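PDB 1KJN: MTH0777, which is of unknown function, an archaeal member of the DUF1890 family built around a six-stranded parallel sheet flanked by helices. Local coordinates for residues Leu13-Ser18 with Val86-Ala91. Residues are numbered along the deposited sequence; the frame is centred on the assembly and turned at random.
Sequences LGCPES and VPNDAA
Two neighbouring strands of the parallel sheet, 8-12 and 81-86, end next to each other, and the loops that leave them meet here with no direct hydrogen bond between 13-18 and 86-91. The tight part is at Gly14. Its CA lies 4.0 Å from Ala91 CB, in the first turn of helix 89-102, and 4.3 Å from Pro87 CD, the ring carbon next to the proline nitrogen. Gly14, with no side chain, brings its bare CA against both carbons, consistent with the close approach of the two loops. Gln21 of helix 21-34 accepts from Gly14 N through OE1 and donates to Cys15 O through NE2, and its side chain also touches Pro87.

The looser part is at Cys15 and Asn88, both partly exposed. Cys15 SG comes no nearer than 3.8 Å to Asn88 ND2. Asn88 is the N-cap of helix 89-102: chi1 of 56° tucks CG over the backbone, so that OD1 reaches back to accept from Ala91 N at 3.0 Å. The C=O...N angle of 165° makes this bond run almost in line with the carbonyl. The same oxygen takes a second bond from a water, which in turn accepts from Cys15 N at 2.9 Å.

One amide oxygen thus serves both the helix end and, through water, the opposing loop. Contact between the segments is apolar where they pack closely and water-mediated where they part, and the capping bond together with the water would be expected to fix the orientation of the Asn88 amide.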
loop_
_atom_site.group_PDB
_atom_site.type_symbol
_atom_site.label_atom_id
_atom_site.label_comp_id
_atom_site.label_asym_id
_atom_site.label_seq_id
_atom_site.Cartn_x
_atom_site.Cartn_y
_atom_site.Cartn_z
ATOM N N LEU A 13 -10.400 7.859 -4.330
ATOM C CA LEU A 13 -9.808 6.581 -4.720
ATOM C C LEU A 13 -10.822 5.593 -5.290
ATOM O O LEU A 13 -11.996 5.590 -4.907
ATOM C CB LEU A 13 -9.081 5.926 -3.534
ATOM C CG LEU A 13 -8.125 6.807 -2.726
ATOM C CD1 LEU A 13 -7.508 5.979 -1.598
ATOM C CD2 LEU A 13 -7.038 7.383 -3.614
ATOM N N GLY A 14 -10.337 4.740 -6.188
ATOM C CA GLY A 14 -11.176 3.734 -6.809
ATOM C C GLY A 14 -11.052 2.402 -6.090
ATOM O O GLY A 14 -10.334 2.301 -5.086
ATOM N N CYS A 15 -11.751 1.380 -6.579
ATOM C CA CYS A 15 -11.680 0.071 -5.941
ATOM C C CYS A 15 -10.205 -0.354 -5.951
ATOM O O CYS A 15 -9.486 -0.150 -6.933
ATOM C CB CYS A 15 -12.558 -0.960 -6.662
ATOM S SG CYS A 15 -11.768 -1.812 -8.054
ATOM N N PRO A 16 -9.713 -0.838 -4.810
ATOM C CA PRO A 16 -8.321 -1.274 -4.694
ATOM C C PRO A 16 -8.112 -2.683 -5.264
ATOM O O PRO A 16 -8.666 -3.662 -4.749
ATOM C CB PRO A 16 -8.094 -1.241 -3.185
ATOM C CG PRO A 16 -9.428 -1.737 -2.655
ATOM C CD PRO A 16 -10.451 -1.036 -3.544
ATOM N N GLU A 17 -7.382 -2.765 -6.370
ATOM C CA GLU A 17 -7.058 -4.034 -7.011
ATOM C C GLU A 17 -5.550 -3.962 -7.282
ATOM O O GLU A 17 -4.774 -4.803 -6.808
ATOM C CB GLU A 17 -7.816 -4.216 -8.337
ATOM C CG GLU A 17 -9.334 -4.473 -8.227
ATOM C CD GLU A 17 -10.041 -4.544 -9.598
ATOM O OE1 GLU A 17 -9.522 -3.973 -10.584
ATOM O OE2 GLU A 17 -11.127 -5.163 -9.693
ATOM N N SER A 18 -5.139 -2.933 -8.020
ATOM C CA SER A 18 -3.736 -2.744 -8.359
ATOM C C SER A 18 -2.973 -2.317 -7.121
ATOM O O SER A 18 -3.348 -1.368 -6.444
ATOM C CB SER A 18 -3.562 -1.663 -9.433
ATOM O OG SER A 18 -4.516 -1.808 -10.468
ATOM N N VAL A 86 -8.030 6.861 -11.125
ATOM C CA VAL A 86 -9.013 6.240 -12.005
ATOM C C VAL A 86 -8.565 4.938 -12.669
ATOM O O VAL A 86 -7.915 4.950 -13.713
ATOM C CB VAL A 86 -9.433 7.256 -13.099
ATOM C CG1 VAL A 86 -10.654 6.754 -13.846
ATOM C CG2 VAL A 86 -9.718 8.624 -12.475
ATOM N N PRO A 87 -8.816 3.806 -12.007
ATOM C CA PRO A 87 -8.455 2.479 -12.534
ATOM C C PRO A 87 -9.579 1.935 -13.421
ATOM O O PRO A 87 -9.412 0.904 -14.080
ATOM C CB PRO A 87 -8.357 1.601 -11.274
ATOM C CG PRO A 87 -8.369 2.551 -10.124
ATOM C CD PRO A 87 -9.149 3.740 -10.574
ATOM N N ASN A 88 -10.734 2.596 -13.422
ATOM C CA ASN A 88 -11.850 2.092 -14.220
ATOM C C ASN A 88 -13.032 3.054 -14.342
ATOM O O ASN A 88 -13.041 4.114 -13.726
ATOM C CB ASN A 88 -12.343 0.768 -13.616
ATOM C CG ASN A 88 -12.727 0.906 -12.151
ATOM O OD1 ASN A 88 -13.121 1.983 -11.698
ATOM N ND2 ASN A 88 -12.616 -0.186 -11.406
ATOM N N ASP A 89 -14.072 2.593 -15.041
ATOM C CA ASP A 89 -15.296 3.364 -15.281
ATOM C C ASP A 89 -15.960 3.876 -14.019
ATOM O O ASP A 89 -16.329 5.033 -13.965
ATOM C CB ASP A 89 -16.334 2.544 -16.080
ATOM C CG ASP A 89 -15.933 2.317 -17.539
ATOM O OD1 ASP A 89 -15.001 2.982 -18.049
ATOM O OD2 ASP A 89 -16.562 1.455 -18.183
ATOM N N ALA A 90 -16.128 3.015 -13.016
ATOM C CA ALA A 90 -16.779 3.443 -11.789
ATOM C C ALA A 90 -16.005 4.585 -11.165
ATOM O O ALA A 90 -16.602 5.560 -10.732
ATOM C CB ALA A 90 -16.921 2.285 -10.788
ATOM N N ALA A 91 -14.678 4.461 -11.118
ATOM C CA ALA A 91 -13.849 5.501 -10.530
ATOM C C ALA A 91 -13.942 6.788 -11.334
ATOM O O ALA A 91 -14.002 7.863 -10.742
ATOM C CB ALA A 91 -12.387 5.047 -10.387
HETATM O O HOH W 1 -13.502 1.886 -8.773
#